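Local coordinates for glutamine amidotransferase type-2 domain-containing protein (Pseudomonas aeruginosa PAO1, PDB 1TE5), which is of unknown function but, as a predicted class-II glutamine amidotransferase, probably hydrolyses glutamine to release ammonia for transfer to an acceptor, at residues 27-32 against 204-209; 17-22 against 34-39; 137-142 against 161-166; 155-160 against 179-184; 78-83 against 90-95. All coordinates share one frame; numbering follows the deposited sequence.

The contacts fall on two sides of the chain's centre, 1 and 2 on one, 3 and 4 on the other. Contacts 1 and 2, about 8 Å apart centre to centre, share the sheet in which strands 12-19 and 207-211 are neighbours. Contact 2 also reaches strand 35-42, whose neighbour 73-80 carries contact 5, about 12 Å away between centres. Contacts 3 and 4, with centres about 9 Å apart, both use helix 150-165. Along the chain the segments of contacts 1 and 2 alternate, contact 5 follows, then 3 and 4 interleave, while contact 1 closes last, around 3, 4 and 5. Together they sample the sheets and helices of an Ntn-type fold.

Contact 1 (27-32 against 204-209); sequences GGTGPH and DADLTV
A single buried hydrogen bond joins the long loop between strands 12-19 and 35-42 to the turn that leads into strand 207-211: Thr29 reaches across to Asp206. The hydroxyl OG1 of Thr29 donates to OD2 of Asp206 over 2.9 Å, and it approaches from above the carboxylate, 59° out of its plane. The two side chains lie alongside, pointing opposite ways, and CB of Thr29 also comes within 3.2 Å of Asp206 OD2. In Thr29 a chi1 of -54° sets OG1 beside the backbone N and anti to the carbonyl carbon, turned to the acid; CG2 is the group opposite N. The turn at 204-207 connects antiparallel strands 200-203 and 207-211 of a four-stranded sheet, and Asp204 N bonds to Leu207 O across it at 2.9 Å. The other carboxylate oxygen of Asp206, OD1, forms a salt bridge with Arg25, so this buried acid takes a partner on each oxygen. The backbone of Asp206 is bonded to Thr20, while Leu22 packs on Thr29.

Contact 2 (17-22 against 34-39); sequences FSFTGL and DGWGIA
One face of the Phe17 ring is covered by the Ile38 methyl CD1, one face of the Trp36 indole by the Phe19 tip CZ, and the rim of Phe19 is met near its plane by the same Ile38 methyl. Over Phe17 the approach is a CH-pi contact: CD1 of Ile38 is 3.4 Å from the ring centroid and 15° off the ring normal, shifted toward the CD2-CE2 side. In Ile38 the CG1 branch, beside the backbone N (chi1 -60°), carries CD1 to both phenylalanines; Phe19 CE2 is 4.3 Å from it. The other aromatic pair meets at a slant, the centroids of the Phe19 ring and the five-membered ring of Trp36 4.7 Å apart and the planes at 49°. Phe19 CZ comes within 3.7 Å of Trp36 CD2, on the indole fusion bond. At the edge of the indole, in its plane, is Asp34 O. This is apolar packing between two sheets: alternate side chains meet between strands that run in nearly opposite directions, not neighbours in one sheet, with axes 11.4 Å apart. Strand 12-19 belongs to the four-stranded sheet and 35-42 to the seven-stranded one, and helix 59-66 borders the junction, with Val60 and Val64 on Trp36 and Gln65 on Phe19.

Contact 3 (137-142 against 161-166); sequences LNRVRR and CDEYRK
The helix pair 128-143 and 150-165 forms a helical layer of this Ntn-type fold, and Arg139 of the first helix reaches Glu163 and Tyr164 of the second. Glu163 OE2 comes in at the guanidinium edge, 3.3 Å from Arg139 NH2 and 3.5 Å from Arg139 NH1. Both bonds of this salt bridge are weak, with the carboxylate turned 59° against the guanidinium. Over a face of the same group sits the Tyr164 hydroxyl, 3.6 Å from Arg139 NE, the ring plane turned 65° from that of the guanidinium. The arginine is extended from CG to NE, which carries its head across the gap. Its stronger partner is Asp135, one turn back on its own helix: Asp135 OD2 takes NE of Arg139 in a salt bridge and also bonds Tyr164 OH. The guanidinium thus has two acidic partners, Asp135 at NE and Glu163 at its NH1/NH2 end. The charge would probably be shared mainly with Asp135, while Glu163, at the surface, adds a looser, more solvent-weakened attraction.

Contact 4 (155-160 against 179-184); sequences PVLISA and WLFTFC
Leu157 starts toward the sheet with CB resting on the outer end of the Phe181 ring, 4.0 Å from CZ and 4.1 Å from CE1. From CB the chain turns at CG, which lies beside the backbone N and opposite the carbonyl carbon (chi1 -66°), and there the branch CD1 continues straight on, anti to CA. At the tip CD1 sits over one face of Phe181 in a CH-pi contact, 4.1 Å from the ring centroid and 15° off the normal; its closest ring atom is Phe181 CG. The same methyl brushes Trp179 CH2 at 4.5 Å. Leucine and ring thus run antiparallel alongside, CB near CZ and CD1 nearer CG. Ile158 adds a looser touch, its CG1 4.5 Å from Phe181 CZ. Cys161 packs on the same ring one helical turn on, and Leu136 of helix 128-143 lies against Leu157. A helix laid on an antiparallel sheet through apolar side chains is the layer packing of the alpha-beta-beta-alpha Ntn fold, here between helix 150-165 and strand 180-183.

Contact 5 (78-83 against 90-95); sequences IRQANV and NTHPFI
The CA atoms of Gln80 and Thr91 lie 7.7 Å apart, just past the corner the chain turns at 79 and shortly before the cis peptide at Pro93. Gln80 spans that gap with its side chain alone. Extended beyond CG, it sets its primary amide against the backbone of His92 and bonds it twice. His92 N donates to Gln80 OE1 at 2.9 Å, nearly straight at 175°, and Gln80 NE2 donates to His92 O, also 2.9 Å, with that oxygen lying in the amide plane of Gln80. From the carbonyl's side the NE2 donor stands 44° out of plane. Two bonds to one residue fix the rotation of the amide, and NE2 is further held by His77 O. The Thr91 methyl CG2 rests 3.9 Å from Gln80 OE1. The imidazole of His92 crosses the amide plane at 68°, Phe94 CE1 covers one of its faces, and its NE2 bonds Ser129 OG. The His77 ring meets it edge-to-face. Thus the end of strand 73-80 is fastened to the approach of strand 94-98, in another sheet, with strand 35-42 paired to Gln80 at Gly35 and helix 128-143 beside His92 and Phe94.

Contact 1 (27-32 against 204-209)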
# COMPACT_ATOMS: atom_id res chain seq x y z
N GLY A 27 -20.09 -23.27 -9.66
CA GLY A 27 -20.41 -22.23 -8.69
C GLY A 27 -19.23 -21.79 -7.84
O GLY A 27 -18.66 -22.59 -7.09
N GLY A 28 -18.86 -20.52 -7.95
CA GLY A 28 -17.75 -19.99 -7.18
C GLY A 28 -17.01 -18.86 -7.87
O GLY A 28 -17.29 -17.68 -7.63
N THR A 29 -16.08 -19.23 -8.74
CA THR A 29 -15.29 -18.26 -9.48
C THR A 29 -15.47 -18.54 -10.98
O THR A 29 -14.57 -19.07 -11.64
CB THR A 29 -13.80 -18.35 -9.07
OG1 THR A 29 -13.70 -18.21 -7.64
CG2 THR A 29 -12.98 -17.25 -9.74
N GLY A 30 -16.67 -18.22 -11.48
CA GLY A 30 -16.99 -18.43 -12.89
C GLY A 30 -16.51 -17.28 -13.77
O GLY A 30 -15.31 -17.10 -13.97
N PRO A 31 -17.44 -16.50 -14.35
CA PRO A 31 -17.00 -15.39 -15.20
C PRO A 31 -16.36 -14.33 -14.29
O PRO A 31 -15.49 -13.58 -14.73
CB PRO A 31 -18.31 -14.92 -15.83
CG PRO A 31 -19.31 -15.19 -14.76
CD PRO A 31 -18.91 -16.57 -14.30
N HIS A 32 -16.70 -14.34 -13.01
CA HIS A 32 -16.16 -13.37 -12.05
C HIS A 32 -15.22 -13.98 -11.00
O HIS A 32 -15.12 -15.20 -10.89
CB HIS A 32 -17.30 -12.68 -11.31
CG HIS A 32 -17.81 -13.46 -10.15
ND1 HIS A 32 -18.12 -14.80 -10.25
CD2 HIS A 32 -18.01 -13.12 -8.86
CE1 HIS A 32 -18.48 -15.25 -9.06
NE2 HIS A 32 -18.43 -14.24 -8.20
N ASP A 204 -7.19 -23.74 -2.01
CA ASP A 204 -8.59 -23.41 -1.97
C ASP A 204 -9.17 -24.23 -3.10
O ASP A 204 -8.71 -25.31 -3.43
CB ASP A 204 -8.74 -21.95 -2.24
CG ASP A 204 -9.92 -21.30 -1.59
OD1 ASP A 204 -9.97 -20.07 -1.50
OD2 ASP A 204 -10.82 -22.06 -1.15
N ALA A 205 -10.23 -23.66 -3.72
CA ALA A 205 -10.82 -24.32 -4.86
C ALA A 205 -10.29 -23.65 -6.12
O ALA A 205 -10.21 -24.26 -7.20
CB ALA A 205 -12.37 -24.09 -4.76
N ASP A 206 -9.97 -22.37 -5.95
CA ASP A 206 -9.44 -21.52 -7.05
C ASP A 206 -8.21 -20.79 -6.57
O ASP A 206 -7.96 -19.68 -7.05
CB ASP A 206 -10.49 -20.46 -7.46
CG ASP A 206 -11.71 -21.08 -8.14
OD1 ASP A 206 -11.53 -21.71 -9.20
OD2 ASP A 206 -12.82 -20.98 -7.58
N LEU A 207 -7.41 -21.46 -5.73
CA LEU A 207 -6.18 -20.85 -5.24
C LEU A 207 -5.19 -21.90 -4.76
O LEU A 207 -5.59 -22.97 -4.30
CB LEU A 207 -6.50 -19.91 -4.07
CG LEU A 207 -5.31 -19.38 -3.26
CD1 LEU A 207 -4.64 -18.23 -4.01
CD2 LEU A 207 -5.76 -18.93 -1.88
N THR A 208 -3.91 -21.57 -4.82
CA THR A 208 -2.84 -22.46 -4.39
C THR A 208 -1.69 -21.64 -3.82
O THR A 208 -1.21 -20.71 -4.47
CB THR A 208 -2.30 -23.31 -5.56
OG1 THR A 208 -3.15 -24.44 -5.80
CG2 THR A 208 -0.89 -23.79 -5.28
N VAL A 209 -1.28 -21.95 -2.61
CA VAL A 209 -0.16 -21.25 -2.00
C VAL A 209 0.87 -22.29 -1.61
O VAL A 209 0.63 -23.15 -0.77
CB VAL A 209 -0.59 -20.37 -0.81
CG1 VAL A 209 -1.69 -21.02 -0.00
CG2 VAL A 209 0.60 -20.05 0.06

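Contact 2 (17-22 against 34-39)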
# COMPACT_ATOMS: atom_id res chain seq x y z
N PHE A 17 1.61 -17.46 -4.43
CA PHE A 17 0.18 -17.48 -4.60
C PHE A 17 -0.08 -17.73 -6.06
O PHE A 17 0.53 -17.07 -6.92
CB PHE A 17 -0.45 -16.14 -4.21
CG PHE A 17 -0.60 -15.96 -2.74
CD1 PHE A 17 0.49 -15.56 -1.97
CD2 PHE A 17 -1.83 -16.17 -2.12
CE1 PHE A 17 0.36 -15.38 -0.59
CE2 PHE A 17 -1.98 -15.99 -0.75
CZ PHE A 17 -0.88 -15.60 0.02
N SER A 18 -0.94 -18.69 -6.34
CA SER A 18 -1.32 -19.02 -7.70
C SER A 18 -2.83 -18.98 -7.76
O SER A 18 -3.49 -19.84 -7.19
CB SER A 18 -0.82 -20.42 -8.09
OG SER A 18 0.59 -20.48 -8.21
N PHE A 19 -3.37 -17.90 -8.30
CA PHE A 19 -4.81 -17.80 -8.48
C PHE A 19 -5.14 -18.57 -9.75
O PHE A 19 -4.53 -18.33 -10.81
CB PHE A 19 -5.26 -16.35 -8.64
CG PHE A 19 -5.36 -15.61 -7.35
CD1 PHE A 19 -6.56 -15.56 -6.65
CD2 PHE A 19 -4.24 -14.96 -6.81
CE1 PHE A 19 -6.66 -14.88 -5.44
CE2 PHE A 19 -4.33 -14.27 -5.60
CZ PHE A 19 -5.54 -14.24 -4.91
N THR A 20 -6.00 -19.58 -9.64
CA THR A 20 -6.39 -20.33 -10.83
C THR A 20 -7.15 -19.32 -11.68
O THR A 20 -8.02 -18.60 -11.17
CB THR A 20 -7.33 -21.54 -10.49
OG1 THR A 20 -6.62 -22.53 -9.73
CG2 THR A 20 -7.84 -22.20 -11.79
N GLY A 21 -6.76 -19.20 -12.95
CA GLY A 21 -7.44 -18.28 -13.85
C GLY A 21 -8.93 -18.57 -13.90
O GLY A 21 -9.35 -19.70 -13.65
N LEU A 22 -9.72 -17.54 -14.17
CA LEU A 22 -11.17 -17.68 -14.25
C LEU A 22 -11.61 -18.83 -15.18
O LEU A 22 -10.91 -19.16 -16.15
CB LEU A 22 -11.78 -16.37 -14.77
CG LEU A 22 -11.42 -15.11 -14.00
CD1 LEU A 22 -11.83 -13.90 -14.81
CD2 LEU A 22 -12.12 -15.12 -12.67
N ASP A 34 -14.07 -13.32 -6.68
CA ASP A 34 -14.31 -12.64 -5.42
C ASP A 34 -13.09 -11.85 -4.98
O ASP A 34 -11.95 -12.29 -5.14
CB ASP A 34 -14.69 -13.63 -4.32
CG ASP A 34 -16.18 -13.90 -4.26
OD1 ASP A 34 -16.57 -14.87 -3.57
OD2 ASP A 34 -16.97 -13.15 -4.87
N GLY A 35 -13.34 -10.71 -4.35
CA GLY A 35 -12.28 -9.84 -3.85
C GLY A 35 -11.23 -10.49 -2.96
O GLY A 35 -11.53 -11.41 -2.19
N TRP A 36 -9.99 -10.01 -3.05
CA TRP A 36 -8.90 -10.57 -2.26
C TRP A 36 -7.90 -9.51 -1.82
O TRP A 36 -7.89 -8.40 -2.33
CB TRP A 36 -8.18 -11.64 -3.09
CG TRP A 36 -7.64 -11.10 -4.37
CD1 TRP A 36 -8.35 -10.87 -5.52
CD2 TRP A 36 -6.31 -10.64 -4.63
NE1 TRP A 36 -7.54 -10.29 -6.47
CE2 TRP A 36 -6.29 -10.13 -5.95
CE3 TRP A 36 -5.14 -10.60 -3.86
CZ2 TRP A 36 -5.14 -9.59 -6.52
CZ3 TRP A 36 -4.00 -10.05 -4.43
CH2 TRP A 36 -4.01 -9.56 -5.75
N GLY A 37 -6.99 -9.90 -0.93
CA GLY A 37 -6.00 -8.97 -0.45
C GLY A 37 -4.87 -9.70 0.23
O GLY A 37 -5.10 -10.65 0.99
N ILE A 38 -3.64 -9.29 -0.06
CA ILE A 38 -2.47 -9.91 0.53
C ILE A 38 -1.44 -8.84 0.87
O ILE A 38 -0.94 -8.15 -0.01
CB ILE A 38 -1.82 -10.91 -0.45
CG1 ILE A 38 -2.81 -12.01 -0.81
CG2 ILE A 38 -0.56 -11.50 0.15
CD1 ILE A 38 -2.40 -12.84 -2.00
N ALA A 39 -1.18 -8.69 2.17
CA ALA A 39 -0.21 -7.73 2.65
C ALA A 39 0.89 -8.53 3.32
O ALA A 39 0.63 -9.57 3.91
CB ALA A 39 -0.85 -6.78 3.63

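Contact 3 (137-142 against 161-166)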
# COMPACT_ATOMS: atom_id res chain seq x y z
N LEU A 137 -7.72 1.02 16.73
CA LEU A 137 -6.52 1.82 16.64
C LEU A 137 -6.63 3.05 17.53
O LEU A 137 -5.64 3.51 18.08
CB LEU A 137 -6.26 2.24 15.18
CG LEU A 137 -5.62 1.21 14.26
CD1 LEU A 137 -5.56 1.74 12.86
CD2 LEU A 137 -4.23 0.86 14.74
N ASN A 138 -7.85 3.57 17.66
CA ASN A 138 -8.11 4.75 18.48
C ASN A 138 -7.99 4.44 19.96
O ASN A 138 -7.58 5.28 20.76
CB ASN A 138 -9.49 5.32 18.19
CG ASN A 138 -9.57 5.99 16.83
OD1 ASN A 138 -10.66 6.24 16.32
ND2 ASN A 138 -8.42 6.30 16.26
N ARG A 139 -8.37 3.22 20.33
CA ARG A 139 -8.31 2.75 21.70
C ARG A 139 -6.87 2.50 22.11
O ARG A 139 -6.51 2.66 23.28
CB ARG A 139 -9.09 1.46 21.86
CG ARG A 139 -10.55 1.58 21.50
CD ARG A 139 -11.18 0.21 21.53
NE ARG A 139 -12.61 0.27 21.32
CZ ARG A 139 -13.49 -0.44 22.03
NH1 ARG A 139 -14.79 -0.34 21.77
NH2 ARG A 139 -13.06 -1.26 22.98
N VAL A 140 -6.07 2.00 21.17
CA VAL A 140 -4.66 1.74 21.43
C VAL A 140 -3.91 3.06 21.52
O VAL A 140 -3.04 3.22 22.37
CB VAL A 140 -4.02 0.82 20.33
CG1 VAL A 140 -2.52 0.68 20.54
CG2 VAL A 140 -4.64 -0.55 20.36
N ARG A 141 -4.24 4.00 20.64
CA ARG A 141 -3.58 5.31 20.63
C ARG A 141 -3.94 6.13 21.87
O ARG A 141 -3.09 6.85 22.40
CB ARG A 141 -3.93 6.07 19.33
CG ARG A 141 -3.34 7.49 19.26
CD ARG A 141 -2.44 7.73 18.03
NE ARG A 141 -1.13 8.33 18.31
CZ ARG A 141 0.04 7.87 17.85
NH1 ARG A 141 1.17 8.49 18.16
NH2 ARG A 141 0.09 6.78 17.09
N ARG A 142 -5.18 6.02 22.34
CA ARG A 142 -5.62 6.77 23.52
C ARG A 142 -4.97 6.21 24.78
O ARG A 142 -4.45 6.96 25.61
CB ARG A 142 -7.14 6.73 23.64
CG ARG A 142 -7.73 7.89 24.43
CD ARG A 142 -9.24 7.94 24.28
NE ARG A 142 -9.84 8.99 25.10
CZ ARG A 142 -9.98 8.94 26.43
NH1 ARG A 142 -10.54 9.95 27.08
NH2 ARG A 142 -9.54 7.88 27.10
N CYS A 161 -11.76 -6.58 20.76
CA CYS A 161 -12.24 -7.76 20.05
C CYS A 161 -13.44 -8.36 20.75
O CYS A 161 -14.40 -8.80 20.10
CB CYS A 161 -11.12 -8.79 19.92
SG CYS A 161 -9.89 -8.38 18.66
N ASP A 162 -13.39 -8.39 22.08
CA ASP A 162 -14.47 -8.92 22.90
C ASP A 162 -15.76 -8.14 22.66
O ASP A 162 -16.84 -8.72 22.56
CB ASP A 162 -14.11 -8.83 24.39
CG ASP A 162 -13.66 -10.15 24.96
OD1 ASP A 162 -14.33 -11.18 24.71
OD2 ASP A 162 -12.63 -10.17 25.67
N GLU A 163 -15.63 -6.82 22.62
CA GLU A 163 -16.78 -5.95 22.40
C GLU A 163 -17.37 -6.10 21.01
O GLU A 163 -18.58 -6.01 20.84
CB GLU A 163 -16.39 -4.49 22.61
CG GLU A 163 -16.53 -4.00 24.03
CD GLU A 163 -16.70 -2.50 24.09
OE1 GLU A 163 -17.69 -2.00 23.48
OE2 GLU A 163 -15.86 -1.82 24.72
N TYR A 164 -16.50 -6.23 20.01
CA TYR A 164 -16.94 -6.37 18.63
C TYR A 164 -17.69 -7.68 18.42
O TYR A 164 -18.67 -7.72 17.67
CB TYR A 164 -15.75 -6.28 17.67
CG TYR A 164 -14.93 -5.01 17.78
CD1 TYR A 164 -15.50 -3.82 18.22
CD2 TYR A 164 -13.58 -5.01 17.46
CE1 TYR A 164 -14.74 -2.66 18.35
CE2 TYR A 164 -12.81 -3.86 17.59
CZ TYR A 164 -13.39 -2.69 18.04
OH TYR A 164 -12.62 -1.56 18.22
N ARG A 165 -17.24 -8.75 19.06
CA ARG A 165 -17.88 -10.06 18.92
C ARG A 165 -19.27 -10.09 19.56
O ARG A 165 -20.08 -10.98 19.30
CB ARG A 165 -16.99 -11.18 19.47
CG ARG A 165 -17.04 -11.43 20.97
CD ARG A 165 -15.79 -12.18 21.40
NE ARG A 165 -16.02 -13.21 22.42
CZ ARG A 165 -16.49 -14.42 22.16
NH1 ARG A 165 -16.67 -15.30 23.14
NH2 ARG A 165 -16.80 -14.77 20.91
N LYS A 166 -19.55 -9.10 20.41
CA LYS A 166 -20.85 -9.00 21.06
C LYS A 166 -21.87 -8.48 20.04
O LYS A 166 -23.08 -8.61 20.24
CB LYS A 166 -20.75 -8.08 22.30
CG LYS A 166 -22.08 -7.66 22.94
CD LYS A 166 -22.57 -6.32 22.38
CE LYS A 166 -23.98 -5.98 22.84
NZ LYS A 166 -24.45 -4.72 22.19

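Contact 4 (155-160 against 179-184)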
# COMPACT_ATOMS: atom_id res chain seq x y z
N PRO A 155 -3.81 -6.22 26.28
CA PRO A 155 -5.14 -6.16 26.90
C PRO A 155 -6.14 -5.31 26.12
O PRO A 155 -7.31 -5.67 26.04
CB PRO A 155 -4.85 -5.57 28.27
CG PRO A 155 -3.50 -6.10 28.58
CD PRO A 155 -2.77 -5.88 27.28
N VAL A 156 -5.69 -4.17 25.60
CA VAL A 156 -6.59 -3.30 24.84
C VAL A 156 -7.07 -3.99 23.56
O VAL A 156 -8.20 -3.77 23.14
CB VAL A 156 -5.96 -1.92 24.53
CG1 VAL A 156 -4.67 -2.07 23.80
CG2 VAL A 156 -6.91 -1.08 23.71
N LEU A 157 -6.21 -4.82 22.97
CA LEU A 157 -6.56 -5.56 21.75
C LEU A 157 -7.69 -6.54 22.04
O LEU A 157 -8.67 -6.61 21.31
CB LEU A 157 -5.36 -6.34 21.23
CG LEU A 157 -4.14 -5.58 20.71
CD1 LEU A 157 -3.08 -6.57 20.24
CD2 LEU A 157 -4.56 -4.67 19.58
N ILE A 158 -7.49 -7.33 23.09
CA ILE A 158 -8.45 -8.35 23.52
C ILE A 158 -9.79 -7.72 23.89
O ILE A 158 -10.85 -8.29 23.61
CB ILE A 158 -7.91 -9.10 24.76
CG1 ILE A 158 -6.49 -9.58 24.51
CG2 ILE A 158 -8.82 -10.28 25.10
CD1 ILE A 158 -5.75 -9.99 25.76
N SER A 159 -9.72 -6.58 24.57
CA SER A 159 -10.91 -5.87 25.01
C SER A 159 -11.79 -5.48 23.84
O SER A 159 -12.99 -5.76 23.84
CB SER A 159 -10.51 -4.62 25.80
OG SER A 159 -9.88 -4.97 27.02
N ALA A 160 -11.20 -4.80 22.87
CA ALA A 160 -11.92 -4.34 21.69
C ALA A 160 -12.53 -5.50 20.92
O ALA A 160 -13.67 -5.41 20.46
CB ALA A 160 -10.99 -3.54 20.79
N TRP A 179 4.77 -8.96 15.45
CA TRP A 179 3.86 -9.98 15.91
C TRP A 179 2.61 -10.02 15.04
O TRP A 179 2.29 -9.07 14.34
CB TRP A 179 3.46 -9.71 17.36
CG TRP A 179 3.15 -8.27 17.62
CD1 TRP A 179 4.01 -7.32 18.12
CD2 TRP A 179 1.92 -7.58 17.34
NE1 TRP A 179 3.39 -6.10 18.16
CE2 TRP A 179 2.11 -6.23 17.69
CE3 TRP A 179 0.69 -7.98 16.82
CZ2 TRP A 179 1.10 -5.28 17.53
CZ3 TRP A 179 -0.31 -7.04 16.67
CH2 TRP A 179 -0.09 -5.70 17.02
N LEU A 180 1.88 -11.12 15.16
CA LEU A 180 0.66 -11.29 14.41
C LEU A 180 -0.41 -11.72 15.39
O LEU A 180 -0.38 -12.83 15.89
CB LEU A 180 0.86 -12.37 13.33
CG LEU A 180 -0.30 -12.82 12.44
CD1 LEU A 180 -1.20 -11.67 12.09
CD2 LEU A 180 0.28 -13.44 11.19
N PHE A 181 -1.29 -10.79 15.72
CA PHE A 181 -2.38 -11.04 16.65
C PHE A 181 -3.52 -11.75 15.92
O PHE A 181 -3.94 -11.34 14.84
CB PHE A 181 -2.87 -9.73 17.25
CG PHE A 181 -4.00 -9.88 18.23
CD1 PHE A 181 -5.27 -9.40 17.92
CD2 PHE A 181 -3.79 -10.48 19.46
CE1 PHE A 181 -6.31 -9.50 18.83
CE2 PHE A 181 -4.83 -10.59 20.38
CZ PHE A 181 -6.09 -10.10 20.06
N THR A 182 -4.04 -12.83 16.51
CA THR A 182 -5.21 -13.52 15.93
C THR A 182 -6.32 -13.53 16.98
O THR A 182 -6.09 -13.52 18.19
CB THR A 182 -5.01 -15.00 15.49
OG1 THR A 182 -4.95 -15.86 16.63
CG2 THR A 182 -3.75 -15.13 14.72
N PHE A 183 -7.53 -13.52 16.49
CA PHE A 183 -8.74 -13.55 17.32
C PHE A 183 -9.80 -14.37 16.60
O PHE A 183 -10.11 -14.11 15.44
CB PHE A 183 -9.28 -12.14 17.61
CG PHE A 183 -10.43 -12.13 18.60
CD1 PHE A 183 -10.17 -12.12 19.96
CD2 PHE A 183 -11.75 -12.15 18.16
CE1 PHE A 183 -11.22 -12.14 20.88
CE2 PHE A 183 -12.80 -12.16 19.07
CZ PHE A 183 -12.53 -12.16 20.43
N CYS A 184 -10.35 -15.35 17.30
CA CYS A 184 -11.37 -16.22 16.73
C CYS A 184 -12.72 -16.01 17.38
O CYS A 184 -12.83 -15.90 18.60
CB CYS A 184 -10.94 -17.67 16.88
SG CYS A 184 -12.23 -18.86 16.53

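Contact 5 (78-83 against 90-95)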
# COMPACT_ATOMS: atom_id res chain seq x y z
N ILE A 78 -9.02 -13.64 1.36
CA ILE A 78 -9.47 -14.08 0.04
C ILE A 78 -10.98 -14.30 0.04
O ILE A 78 -11.58 -14.57 1.08
CB ILE A 78 -8.75 -15.40 -0.34
CG1 ILE A 78 -7.24 -15.27 -0.10
CG2 ILE A 78 -9.01 -15.76 -1.81
CD1 ILE A 78 -6.57 -14.14 -0.84
N ARG A 79 -11.59 -14.20 -1.14
CA ARG A 79 -13.03 -14.40 -1.30
C ARG A 79 -13.85 -13.64 -0.27
O ARG A 79 -14.63 -14.22 0.48
CB ARG A 79 -13.39 -15.89 -1.31
CG ARG A 79 -12.92 -16.63 -2.56
CD ARG A 79 -13.47 -18.06 -2.65
NE ARG A 79 -12.98 -18.92 -1.57
CZ ARG A 79 -13.70 -19.27 -0.51
NH1 ARG A 79 -13.17 -20.06 0.43
NH2 ARG A 79 -14.95 -18.85 -0.38
N GLN A 80 -13.67 -12.33 -0.27
CA GLN A 80 -14.39 -11.46 0.65
C GLN A 80 -15.82 -11.31 0.16
O GLN A 80 -16.06 -10.98 -1.00
CB GLN A 80 -13.69 -10.11 0.71
CG GLN A 80 -12.22 -10.24 1.11
CD GLN A 80 -11.46 -8.94 1.05
OE1 GLN A 80 -12.05 -7.86 1.09
NE2 GLN A 80 -10.14 -9.03 0.99
N ALA A 81 -16.77 -11.58 1.06
CA ALA A 81 -18.19 -11.50 0.75
C ALA A 81 -18.55 -10.29 -0.09
O ALA A 81 -18.17 -9.16 0.24
CB ALA A 81 -19.01 -11.52 2.03
N ASN A 82 -19.28 -10.53 -1.16
CA ASN A 82 -19.73 -9.48 -2.09
C ASN A 82 -20.78 -8.59 -1.42
O ASN A 82 -21.30 -7.66 -2.03
CB ASN A 82 -20.34 -10.11 -3.36
CG ASN A 82 -19.52 -11.27 -3.93
OD1 ASN A 82 -19.62 -12.41 -3.47
ND2 ASN A 82 -18.73 -10.99 -4.97
N VAL A 83 -21.10 -8.90 -0.16
CA VAL A 83 -22.09 -8.16 0.61
C VAL A 83 -21.86 -6.66 0.73
O VAL A 83 -20.74 -6.21 0.98
CB VAL A 83 -22.17 -8.73 2.08
CG1 VAL A 83 -20.87 -8.45 2.84
CG2 VAL A 83 -23.35 -8.15 2.82
N ASN A 90 -13.11 -0.68 -0.06
CA ASN A 90 -13.84 -1.66 0.75
C ASN A 90 -13.23 -3.06 0.68
O ASN A 90 -13.85 -4.04 1.08
CB ASN A 90 -15.30 -1.66 0.33
CG ASN A 90 -16.07 -0.38 0.62
OD1 ASN A 90 -15.98 0.17 1.72
ND2 ASN A 90 -16.80 0.12 -0.36
N THR A 91 -11.99 -3.14 0.21
CA THR A 91 -11.28 -4.41 0.08
C THR A 91 -10.20 -4.56 1.18
O THR A 91 -9.48 -3.61 1.46
CB THR A 91 -10.65 -4.51 -1.33
OG1 THR A 91 -11.68 -4.31 -2.32
CG2 THR A 91 -10.00 -5.85 -1.55
N HIS A 92 -10.18 -5.73 1.82
CA HIS A 92 -9.23 -6.06 2.88
C HIS A 92 -7.94 -6.56 2.25
O HIS A 92 -7.95 -7.06 1.14
CB HIS A 92 -9.74 -7.23 3.74
CG HIS A 92 -11.04 -6.98 4.44
ND1 HIS A 92 -12.11 -6.37 3.84
CD2 HIS A 92 -11.44 -7.32 5.68
CE1 HIS A 92 -13.13 -6.35 4.68
NE2 HIS A 92 -12.75 -6.92 5.80
N PRO A 93 -6.82 -6.48 2.98
CA PRO A 93 -6.70 -5.94 4.35
C PRO A 93 -6.50 -4.41 4.35
O PRO A 93 -6.33 -3.81 3.30
CB PRO A 93 -5.49 -6.69 4.90
CG PRO A 93 -4.65 -6.90 3.70
CD PRO A 93 -5.64 -7.30 2.65
N PHE A 94 -6.53 -3.80 5.54
CA PHE A 94 -6.36 -2.36 5.68
C PHE A 94 -5.05 -2.03 6.42
O PHE A 94 -4.64 -2.76 7.32
CB PHE A 94 -7.56 -1.74 6.41
CG PHE A 94 -8.87 -2.01 5.74
CD1 PHE A 94 -9.74 -2.97 6.24
CD2 PHE A 94 -9.23 -1.32 4.58
CE1 PHE A 94 -10.96 -3.22 5.60
CE2 PHE A 94 -10.44 -1.56 3.94
CZ PHE A 94 -11.30 -2.51 4.45
N ILE A 95 -4.42 -0.92 6.03
CA ILE A 95 -3.16 -0.49 6.64
C ILE A 95 -3.26 0.91 7.23
O ILE A 95 -3.96 1.78 6.70
CB ILE A 95 -2.01 -0.50 5.60
CG1 ILE A 95 -1.93 -1.85 4.89
CG2 ILE A 95 -0.67 -0.17 6.28
CD1 ILE A 95 -0.83 -1.92 3.88